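Saframycin Mx1 synthetase B (PDB 3KXW) is a fatty acid AMP ligase of the ANL superfamily with 5'-O-[(S)-(dodecanoyloxy)(hydroxy)phosphoryl]adenosine bound in its pocket. Local coordinates at residues I164-Q173 and G184-L192; L192-F200 and I224-I235. One frame throughout, in Å; residues are numbered along the deposited sequence.

Contact 1: residues I164-Q173 and G184-L192; sequences IKSNDIAFLQ and GVMVSHHNL
With CG anti to its carbonyl carbon (chi1 -79°), H189 swings its imidazole between I164 and A170, which clamp it from opposite faces. The A170 methyl sits over the ring centre, CB 3.5 Å from the centroid of H189, while the I164 branch methyl CG2 lies nearer the rim, 3.3 Å from H189 CD2. Both are CH-pi contacts. F171 instead places CG between backbone N and carbonyl carbon (chi1 65°), which lays the ring beside V187: CB of V187 rides over one face, CG1 of V187 comes within 3.6 Å of F171 CE2, and L192 CD1 meets the ring edge. Strands 169-174 and 184-188 form an antiparallel hairpin interrupted by a classic beta bulge. There V187 O takes the N-H of A170 at 2.8 Å and, more weakly, that of F171, and the register slips by one residue between I169 and F171. Beyond it, reciprocal backbone bonds join Q173 and V185. The selenomethionine M186 lies on the other side of the hairpin with L172, its CG 3.8 Å from L172 CD2, and its CB also meets I169 CD1. Where the second strand turns into helix 189-202, S188 is the N-cap, its OG accepting from N191 N. The type I turn K165-D168 abuts this helix start: D168 O receives H189 N at 3.0 Å and S166 O receives H190 N, so two N-H groups of the first helical turn are satisfied by the preceding loop. A water donates to N167 OD1; its link to S188 OG is doubtful.

Contact 2: residues L192-F200 and I224-I235; sequences LLDNLNKIF and IGCILTPIYGGI. With 1ZZ (5'-O-[(S)-(dodecanoyloxy)(hydroxy)phosphoryl]adenosine), chain B.
L196 reaches toward helix 220-233 and runs antiparallel alongside T229, its two methyls dividing the work. CD2 comes 3.2 Å from T229 OG1 and also packs on I224 CG2, whereas CD1 rests 3.6 Å from Y232 CB. The side chain is thus a knob in the hole formed by I224, L228, T229 and Y232. Its CB lies over one face of the Y232 ring, offset toward the rim, in a CH-pi contact. L193 lies roughly perpendicular to that tyrosine and brings CD2 to Y232 CE1, while N197 CB lies near the phenol oxygen, which is hydrogen-bonded to the backbone N of S2. Segments 192-200 and 224-233 cross at -89°, their axes 9.5 Å apart at closest approach, within the AMP-binding domain of this ANL-family protein. Helix 220-233 widens into a pi-type turn at 224-228, and I224 O is gripped from opposite faces of its plane by T229 N and T229 OG1, the hydroxyl at 2.8 Å. That bond fixes the rotation of T229, whose OG1 then faces L196 and I199. I199 meets I224 nearly square-on through CD1; with CG2 anti to the backbone N (chi1 -60° for CG1), that second branch lies 3.8 Å from ligand atom C3. G225 O approaches ligand C1 to 3.2 Å, so both helices line the dodecanoyl chain of 1ZZ. At the far end the F200 ring runs beside G233, its edge meeting I235 CG1, near the Schellman motif at G234, which has positive phi.

From the N terminus, the chain enters contact 1 at 164-173, loops out for ten residues and returns at 184-192, closing a short hairpin. Helix 189-202 then carries it directly into contact 2, which closes a longer loop of 23 residues containing strand 210-213 before helix 220-233 arrives. The two closures follow in series, neither enclosing nor crossing the other, and share L192, whose side chain serves both. Their centres are 14 Å apart, yet they touch: I224 CD1 packs 3.5 Å from Q173 OE1 and 3.9 Å from F171 CZ. Helix 220-233 therefore rests on both the hairpin and the helix leading from it.

Contact 1: residues I164-Q173 and G184-L192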
loop_
_atom_site.group_PDB
_atom_site.type_symbol
_atom_site.label_atom_id
_atom_site.label_comp_id
_atom_site.label_asym_id
_atom_site.label_seq_id
_atom_site.Cartn_x
_atom_site.Cartn_y
_atom_site.Cartn_z
ATOM N N ILE A 164 -27.699 -7.609 -4.375
ATOM C CA ILE A 164 -26.484 -7.734 -3.585
ATOM C C ILE A 164 -26.803 -8.006 -2.130
ATOM O O ILE A 164 -27.611 -7.301 -1.531
ATOM C CB ILE A 164 -25.641 -6.453 -3.668
ATOM C CG1 ILE A 164 -25.292 -6.172 -5.117
ATOM C CG2 ILE A 164 -24.376 -6.628 -2.868
ATOM C CD1 ILE A 164 -24.543 -4.837 -5.316
ATOM N N LYS A 165 -26.195 -9.056 -1.583
ATOM C CA LYS A 165 -26.304 -9.374 -0.169
ATOM C C LYS A 165 -25.029 -8.979 0.571
ATOM O O LYS A 165 -23.933 -8.984 -0.008
ATOM C CB LYS A 165 -26.564 -10.855 0.030
ATOM C CG LYS A 165 -27.860 -11.346 -0.613
ATOM C CD LYS A 165 -28.015 -12.839 -0.403
ATOM C CE LYS A 165 -28.416 -13.167 1.041
ATOM N NZ LYS A 165 -29.616 -12.405 1.504
ATOM N N SER A 166 -25.187 -8.655 1.848
ATOM C CA SER A 166 -24.073 -8.228 2.691
ATOM C C SER A 166 -22.855 -9.112 2.568
ATOM O O SER A 166 -21.720 -8.625 2.455
ATOM C CB SER A 166 -24.499 -8.189 4.168
ATOM O OG SER A 166 -25.310 -7.079 4.419
ATOM N N ASN A 167 -23.077 -10.418 2.618
ATOM C CA ASN A 167 -21.954 -11.340 2.652
ATOM C C ASN A 167 -21.358 -11.666 1.294
ATOM O O ASN A 167 -20.332 -12.324 1.221
ATOM C CB ASN A 167 -22.334 -12.618 3.387
ATOM C CG ASN A 167 -22.297 -12.444 4.877
ATOM O OD1 ASN A 167 -21.493 -11.659 5.405
ATOM N ND2 ASN A 167 -23.157 -13.172 5.574
ATOM N N ASP A 168 -21.989 -11.191 0.225
ATOM C CA ASP A 168 -21.448 -11.378 -1.113
ATOM C C ASP A 168 -20.061 -10.735 -1.222
ATOM O O ASP A 168 -19.841 -9.651 -0.710
ATOM C CB ASP A 168 -22.335 -10.706 -2.161
ATOM C CG ASP A 168 -23.662 -11.437 -2.400
ATOM O OD1 ASP A 168 -23.831 -12.573 -1.933
ATOM O OD2 ASP A 168 -24.531 -10.842 -3.070
ATOM N N ILE A 169 -19.151 -11.379 -1.928
ATOM C CA ILE A 169 -17.832 -10.793 -2.154
ATOM C C ILE A 169 -17.916 -9.629 -3.140
ATOM O O ILE A 169 -18.549 -9.755 -4.192
ATOM C CB ILE A 169 -16.857 -11.878 -2.680
ATOM C CG1 ILE A 169 -16.824 -13.064 -1.714
ATOM C CG2 ILE A 169 -15.476 -11.297 -2.944
ATOM C CD1 ILE A 169 -16.676 -12.692 -0.237
ATOM N N ALA A 170 -17.301 -8.497 -2.787
ATOM C CA ALA A 170 -17.268 -7.308 -3.621
ATOM C C ALA A 170 -16.009 -7.248 -4.490
ATOM O O ALA A 170 -16.080 -6.911 -5.678
ATOM C CB ALA A 170 -17.356 -6.050 -2.736
ATOM N N PHE A 171 -14.856 -7.592 -3.916
ATOM C CA PHE A 171 -13.621 -7.555 -4.691
ATOM C C PHE A 171 -12.537 -8.402 -4.081
ATOM O O PHE A 171 -12.612 -8.763 -2.924
ATOM C CB PHE A 171 -13.111 -6.116 -4.873
ATOM C CG PHE A 171 -12.692 -5.432 -3.603
ATOM C CD1 PHE A 171 -11.343 -5.278 -3.276
ATOM C CD2 PHE A 171 -13.643 -4.875 -2.761
ATOM C CE1 PHE A 171 -10.952 -4.597 -2.091
ATOM C CE2 PHE A 171 -13.252 -4.201 -1.590
ATOM C CZ PHE A 171 -11.913 -4.070 -1.269
ATOM N N LEU A 172 -11.541 -8.746 -4.883
ATOM C CA LEU A 172 -10.377 -9.424 -4.358
ATOM C C LEU A 172 -9.246 -8.431 -4.215
ATOM O O LEU A 172 -8.921 -7.745 -5.170
ATOM C CB LEU A 172 -9.939 -10.532 -5.300
ATOM C CG LEU A 172 -10.940 -11.649 -5.557
ATOM C CD1 LEU A 172 -10.296 -12.769 -6.399
ATOM C CD2 LEU A 172 -11.501 -12.202 -4.254
ATOM N N GLN A 173 -8.645 -8.340 -3.038
ATOM C CA GLN A 173 -7.425 -7.561 -2.957
ATOM C C GLN A 173 -6.217 -8.464 -2.740
ATOM O O GLN A 173 -6.110 -9.164 -1.730
ATOM C CB GLN A 173 -7.504 -6.418 -1.930
ATOM C CG GLN A 173 -7.923 -6.740 -0.517
ATOM C CD GLN A 173 -7.859 -5.482 0.421
ATOM O OE1 GLN A 173 -7.317 -4.444 0.033
ATOM N NE2 GLN A 173 -8.430 -5.581 1.630
ATOM N N GLY A 184 -5.485 -13.615 -2.789
ATOM C CA GLY A 184 -6.561 -12.689 -3.091
ATOM C C GLY A 184 -7.573 -12.667 -1.962
ATOM O O GLY A 184 -8.387 -13.591 -1.802
ATOM N N VAL A 185 -7.498 -11.625 -1.149
ATOM C CA VAL A 185 -8.371 -11.503 0.008
ATOM C C VAL A 185 -9.798 -11.188 -0.445
ATOM O O VAL A 185 -10.025 -10.255 -1.221
ATOM C CB VAL A 185 -7.865 -10.403 0.958
ATOM C CG1 VAL A 185 -8.860 -10.194 2.106
ATOM C CG2 VAL A 185 -6.443 -10.757 1.456
HETATM N N MSE A 186 -10.752 -11.989 0.022
HETATM C CA MSE A 186 -12.141 -11.845 -0.394
HETATM C C MSE A 186 -12.852 -10.840 0.505
HETATM O O MSE A 186 -13.234 -11.174 1.618
HETATM C CB MSE A 186 -12.823 -13.212 -0.303
HETATM C CG MSE A 186 -12.039 -14.269 -1.076
HETATM SE SE MSE A 186 -12.548 -16.113 -0.558
HETATM C CE MSE A 186 -14.404 -16.098 -1.023
ATOM N N VAL A 187 -13.007 -9.612 0.015
ATOM C CA VAL A 187 -13.656 -8.555 0.805
ATOM C C VAL A 187 -15.133 -8.475 0.457
ATOM O O VAL A 187 -15.495 -8.189 -0.688
ATOM C CB VAL A 187 -12.985 -7.189 0.547
ATOM C CG1 VAL A 187 -13.591 -6.093 1.444
ATOM C CG2 VAL A 187 -11.505 -7.326 0.802
ATOM N N SER A 188 -15.991 -8.766 1.432
ATOM C CA SER A 188 -17.434 -8.750 1.177
ATOM C C SER A 188 -17.956 -7.320 1.177
ATOM O O SER A 188 -17.265 -6.406 1.604
ATOM C CB SER A 188 -18.186 -9.585 2.233
ATOM O OG SER A 188 -18.178 -8.925 3.486
ATOM N N HIS A 189 -19.178 -7.130 0.679
ATOM C CA HIS A 189 -19.804 -5.825 0.738
ATOM C C HIS A 189 -19.944 -5.319 2.175
ATOM O O HIS A 189 -19.781 -4.123 2.433
ATOM C CB HIS A 189 -21.157 -5.852 0.010
ATOM C CG HIS A 189 -21.021 -5.777 -1.477
ATOM N ND1 HIS A 189 -20.762 -4.594 -2.129
ATOM C CD2 HIS A 189 -21.084 -6.734 -2.436
ATOM C CE1 HIS A 189 -20.665 -4.820 -3.428
ATOM N NE2 HIS A 189 -20.860 -6.109 -3.644
ATOM N N HIS A 190 -20.249 -6.227 3.097
ATOM C CA HIS A 190 -20.379 -5.898 4.522
ATOM C C HIS A 190 -18.996 -5.558 5.121
ATOM O O HIS A 190 -18.869 -4.615 5.906
ATOM C CB HIS A 190 -21.072 -7.062 5.269
ATOM C CG HIS A 190 -21.448 -6.770 6.694
ATOM N ND1 HIS A 190 -22.412 -5.850 7.044
ATOM C CD2 HIS A 190 -21.047 -7.344 7.853
ATOM C CE1 HIS A 190 -22.548 -5.826 8.360
ATOM N NE2 HIS A 190 -21.728 -6.721 8.875
ATOM N N ASN A 191 -17.966 -6.308 4.737
ATOM C CA ASN A 191 -16.606 -6.016 5.217
ATOM C C ASN A 191 -16.222 -4.595 4.855
ATOM O O ASN A 191 -15.687 -3.856 5.663
ATOM C CB ASN A 191 -15.563 -6.914 4.527
ATOM C CG ASN A 191 -15.559 -8.347 5.038
ATOM O OD1 ASN A 191 -15.884 -8.631 6.207
ATOM N ND2 ASN A 191 -15.137 -9.255 4.169
ATOM N N LEU A 192 -16.456 -4.261 3.593
ATOM C CA LEU A 192 -16.074 -2.982 3.027
ATOM C C LEU A 192 -16.782 -1.831 3.736
ATOM O O LEU A 192 -16.134 -0.902 4.220
ATOM C CB LEU A 192 -16.386 -2.967 1.537
ATOM C CG LEU A 192 -16.112 -1.636 0.824
ATOM C CD1 LEU A 192 -14.637 -1.235 0.913
ATOM C CD2 LEU A 192 -16.561 -1.725 -0.621
HETATM O O HOH W 1 -19.165 -10.389 5.303
#

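Contact 2: residues L192-F200 and I224-I235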
loop_
_atom_site.group_PDB
_atom_site.type_symbol
_atom_site.label_atom_id
_atom_site.label_comp_id
_atom_site.label_asym_id
_atom_site.label_seq_id
_atom_site.Cartn_x
_atom_site.Cartn_y
_atom_site.Cartn_z
ATOM N N LEU A 192 -16.456 -4.261 3.593
ATOM C CA LEU A 192 -16.074 -2.982 3.027
ATOM C C LEU A 192 -16.782 -1.831 3.736
ATOM O O LEU A 192 -16.134 -0.902 4.220
ATOM C CB LEU A 192 -16.386 -2.967 1.537
ATOM C CG LEU A 192 -16.112 -1.636 0.824
ATOM C CD1 LEU A 192 -14.637 -1.235 0.913
ATOM C CD2 LEU A 192 -16.561 -1.725 -0.621
ATOM N N LEU A 193 -18.109 -1.883 3.801
ATOM C CA LEU A 193 -18.832 -0.813 4.495
ATOM C C LEU A 193 -18.422 -0.724 5.959
ATOM O O LEU A 193 -18.325 0.355 6.515
ATOM C CB LEU A 193 -20.347 -0.991 4.376
ATOM C CG LEU A 193 -20.995 -0.815 2.988
ATOM C CD1 LEU A 193 -22.522 -1.082 3.124
ATOM C CD2 LEU A 193 -20.723 0.576 2.423
ATOM N N ASP A 194 -18.193 -1.855 6.608
ATOM C CA ASP A 194 -17.814 -1.786 8.001
ATOM C C ASP A 194 -16.511 -0.993 8.161
ATOM O O ASP A 194 -16.368 -0.147 9.060
ATOM C CB ASP A 194 -17.587 -3.164 8.585
ATOM C CG ASP A 194 -17.336 -3.105 10.074
ATOM O OD1 ASP A 194 -18.302 -2.837 10.806
ATOM O OD2 ASP A 194 -16.187 -3.287 10.512
ATOM N N ASN A 195 -15.539 -1.301 7.315
ATOM C CA ASN A 195 -14.250 -0.628 7.443
ATOM C C ASN A 195 -14.280 0.831 7.017
ATOM O O ASN A 195 -13.658 1.673 7.660
ATOM C CB ASN A 195 -13.116 -1.381 6.751
ATOM C CG ASN A 195 -11.773 -1.132 7.442
ATOM O OD1 ASN A 195 -10.885 -0.476 6.908
ATOM N ND2 ASN A 195 -11.651 -1.633 8.665
ATOM N N LEU A 196 -15.002 1.130 5.938
ATOM C CA LEU A 196 -15.186 2.514 5.517
ATOM C C LEU A 196 -15.760 3.349 6.644
ATOM O O LEU A 196 -15.393 4.489 6.810
ATOM C CB LEU A 196 -16.097 2.639 4.279
ATOM C CG LEU A 196 -15.634 1.929 3.002
ATOM C CD1 LEU A 196 -16.540 2.220 1.830
ATOM C CD2 LEU A 196 -14.142 2.175 2.651
ATOM N N ASN A 197 -16.690 2.787 7.396
ATOM C CA ASN A 197 -17.258 3.513 8.530
ATOM C C ASN A 197 -16.229 3.699 9.644
ATOM O O ASN A 197 -16.154 4.759 10.278
ATOM C CB ASN A 197 -18.472 2.771 9.094
ATOM C CG ASN A 197 -19.009 3.431 10.363
ATOM O OD1 ASN A 197 -19.427 4.589 10.338
ATOM N ND2 ASN A 197 -18.993 2.696 11.470
ATOM N N LYS A 198 -15.445 2.663 9.890
ATOM C CA LYS A 198 -14.413 2.754 10.905
ATOM C C LYS A 198 -13.373 3.819 10.531
ATOM O O LYS A 198 -12.934 4.587 11.385
ATOM C CB LYS A 198 -13.742 1.403 11.122
ATOM C CG LYS A 198 -14.570 0.454 11.968
ATOM C CD LYS A 198 -13.983 -0.952 11.899
ATOM C CE LYS A 198 -14.512 -1.839 13.021
ATOM N NZ LYS A 198 -15.981 -2.045 13.004
ATOM N N ILE A 199 -13.004 3.871 9.257
ATOM C CA ILE A 199 -12.052 4.872 8.765
ATOM C C ILE A 199 -12.620 6.295 8.855
ATOM O O ILE A 199 -11.974 7.209 9.395
ATOM C CB ILE A 199 -11.629 4.570 7.301
ATOM C CG1 ILE A 199 -10.952 3.191 7.219
ATOM C CG2 ILE A 199 -10.727 5.675 6.737
ATOM C CD1 ILE A 199 -10.713 2.691 5.787
ATOM N N PHE A 200 -13.820 6.490 8.318
ATOM C CA PHE A 200 -14.465 7.808 8.362
ATOM C C PHE A 200 -14.565 8.313 9.798
ATOM O O PHE A 200 -14.318 9.496 10.092
ATOM C CB PHE A 200 -15.854 7.745 7.710
ATOM C CG PHE A 200 -16.517 9.081 7.539
ATOM C CD1 PHE A 200 -16.424 9.767 6.332
ATOM C CD2 PHE A 200 -17.251 9.646 8.573
ATOM C CE1 PHE A 200 -17.047 11.003 6.165
ATOM C CE2 PHE A 200 -17.879 10.881 8.412
ATOM C CZ PHE A 200 -17.785 11.549 7.206
ATOM N N ILE A 224 -8.830 1.477 -0.512
ATOM C CA ILE A 224 -9.904 1.489 0.486
ATOM C C ILE A 224 -9.911 2.799 1.278
ATOM O O ILE A 224 -10.940 3.436 1.442
ATOM C CB ILE A 224 -9.802 0.263 1.408
ATOM C CG1 ILE A 224 -9.983 -1.037 0.571
ATOM C CG2 ILE A 224 -10.805 0.346 2.559
ATOM C CD1 ILE A 224 -9.772 -2.278 1.390
ATOM N N GLY A 225 -8.734 3.204 1.734
ATOM C CA GLY A 225 -8.588 4.446 2.465
ATOM C C GLY A 225 -8.815 5.695 1.639
ATOM O O GLY A 225 -9.550 6.585 2.053
ATOM N N CYS A 226 -8.177 5.788 0.483
ATOM C CA CYS A 226 -8.102 7.093 -0.182
ATOM C C CYS A 226 -9.063 7.263 -1.372
ATOM O O CYS A 226 -9.160 8.340 -1.943
ATOM C CB CYS A 226 -6.665 7.377 -0.614
ATOM S SG CYS A 226 -5.531 7.357 0.789
ATOM N N ILE A 227 -9.779 6.203 -1.734
ATOM C CA ILE A 227 -10.753 6.310 -2.831
ATOM C C ILE A 227 -12.158 5.895 -2.369
ATOM O O ILE A 227 -13.112 6.670 -2.477
ATOM C CB ILE A 227 -10.354 5.460 -4.072
ATOM C CG1 ILE A 227 -9.014 5.916 -4.647
ATOM C CG2 ILE A 227 -11.439 5.555 -5.175
ATOM C CD1 ILE A 227 -8.433 4.999 -5.705
ATOM N N LEU A 228 -12.277 4.680 -1.850
ATOM C CA LEU A 228 -13.585 4.165 -1.475
ATOM C C LEU A 228 -14.166 4.871 -0.256
ATOM O O LEU A 228 -15.368 5.157 -0.229
ATOM C CB LEU A 228 -13.576 2.652 -1.309
ATOM C CG LEU A 228 -13.117 1.896 -2.565
ATOM C CD1 LEU A 228 -13.123 0.401 -2.278
ATOM C CD2 LEU A 228 -13.958 2.222 -3.828
ATOM N N THR A 229 -13.325 5.192 0.722
ATOM C CA THR A 229 -13.817 5.945 1.876
ATOM C C THR A 229 -14.393 7.329 1.504
ATOM O O THR A 229 -15.489 7.667 1.935
ATOM C CB THR A 229 -12.763 6.054 3.000
ATOM O OG1 THR A 229 -12.396 4.734 3.428
ATOM C CG2 THR A 229 -13.329 6.834 4.188
ATOM N N PRO A 230 -13.650 8.140 0.738
ATOM C CA PRO A 230 -14.214 9.439 0.333
ATOM C C PRO A 230 -15.499 9.301 -0.497
ATOM O O PRO A 230 -16.443 10.066 -0.318
ATOM C CB PRO A 230 -13.112 10.071 -0.548
ATOM C CG PRO A 230 -11.919 9.218 -0.421
ATOM C CD PRO A 230 -12.235 7.967 0.336
ATOM N N ILE A 231 -15.524 8.357 -1.430
ATOM C CA ILE A 231 -16.750 8.133 -2.198
ATOM C C ILE A 231 -17.936 7.802 -1.269
ATOM O O ILE A 231 -19.014 8.402 -1.369
ATOM C CB ILE A 231 -16.526 7.044 -3.288
ATOM C CG1 ILE A 231 -15.576 7.604 -4.353
ATOM C CG2 ILE A 231 -17.864 6.626 -3.939
ATOM C CD1 ILE A 231 -15.151 6.598 -5.424
ATOM N N TYR A 232 -17.718 6.865 -0.352
ATOM C CA TYR A 232 -18.691 6.516 0.682
ATOM C C TYR A 232 -19.123 7.713 1.545
ATOM O O TYR A 232 -20.305 7.879 1.874
ATOM C CB TYR A 232 -18.061 5.433 1.559
ATOM C CG TYR A 232 -18.785 5.126 2.856
ATOM C CD1 TYR A 232 -19.926 4.335 2.859
ATOM C CD2 TYR A 232 -18.311 5.597 4.071
ATOM C CE1 TYR A 232 -20.575 4.024 4.044
ATOM C CE2 TYR A 232 -18.947 5.286 5.262
ATOM C CZ TYR A 232 -20.072 4.503 5.235
ATOM O OH TYR A 232 -20.707 4.200 6.403
ATOM N N GLY A 233 -18.168 8.542 1.946
ATOM C CA GLY A 233 -18.453 9.611 2.895
ATOM C C GLY A 233 -18.817 10.977 2.307
ATOM O O GLY A 233 -19.021 11.934 3.051
ATOM N N GLY A 234 -18.889 11.091 0.984
ATOM C CA GLY A 234 -19.271 12.360 0.369
ATOM C C GLY A 234 -18.158 13.400 0.316
ATOM O O GLY A 234 -18.408 14.612 0.292
ATOM N N ILE A 235 -16.920 12.917 0.287
ATOM C CA ILE A 235 -15.738 13.749 0.493
ATOM C C ILE A 235 -14.862 13.728 -0.730
ATOM O O ILE A 235 -14.691 12.672 -1.352
ATOM C CB ILE A 235 -14.860 13.153 1.621
ATOM C CG1 ILE A 235 -15.574 13.235 2.966
ATOM C CG2 ILE A 235 -13.472 13.843 1.680
ATOM C CD1 ILE A 235 -16.138 14.558 3.262
HETATM P P 1ZZ B . -1.147 -5.131 3.471
HETATM C C1 1ZZ B . -8.024 7.724 4.677
HETATM N N1 1ZZ B . 2.103 -3.172 8.659
HETATM O O1 1ZZ B . -0.474 -2.234 4.801
HETATM C C2 1ZZ B . -6.778 6.854 4.886
HETATM N N2 1ZZ B . 0.918 -1.381 9.280
HETATM O O2 1ZZ B . -1.985 -3.739 3.824
HETATM C C3 1ZZ B . -7.006 5.765 5.942
HETATM N N3 1ZZ B . 4.006 -2.974 10.452
HETATM O O3 1ZZ B . -2.064 -6.252 3.502
HETATM C C4 1ZZ B . -5.945 4.661 5.826
HETATM N N4 1ZZ B . 3.686 -1.047 11.864
HETATM O O4 1ZZ B . -0.497 -4.961 2.003
HETATM C C5 1ZZ B . -5.838 3.797 7.093
HETATM N N5 1ZZ B . 1.860 0.405 11.753
HETATM O O5 1ZZ B . 0.112 -5.366 4.539
HETATM C C6 1ZZ B . -4.669 2.819 6.911
HETATM O O6 1ZZ B . 1.896 -4.511 6.580
HETATM C C7 1ZZ B . -4.169 1.899 8.052
HETATM O O7 1ZZ B . 2.880 -6.392 8.570
HETATM C C8 1ZZ B . -2.902 1.047 7.839
HETATM O O8 1ZZ B . 0.568 -7.213 8.229
HETATM C C9 1ZZ B . -3.282 -0.239 7.086
HETATM C C10 1ZZ B . -2.151 -0.819 6.204
HETATM C C11 1ZZ B . -2.760 -1.932 5.305
HETATM C C12 1ZZ B . -1.655 -2.950 4.966
HETATM C C13 1ZZ B . -0.107 -5.372 5.933
HETATM C C14 1ZZ B . 1.107 -5.549 6.604
HETATM C C15 1ZZ B . 0.927 -5.930 8.119
HETATM C C16 1ZZ B . 2.081 -5.624 8.683
HETATM C C17 1ZZ B . 2.376 -4.374 8.008
HETATM C C18 1ZZ B . 0.935 -2.338 8.431
HETATM C C19 1ZZ B . 2.148 -1.523 10.115
HETATM C C20 1ZZ B . 2.797 -2.596 9.772
HETATM C C21 1ZZ B . 4.465 -2.221 11.423
HETATM C C22 1ZZ B . 2.644 -0.715 11.297
#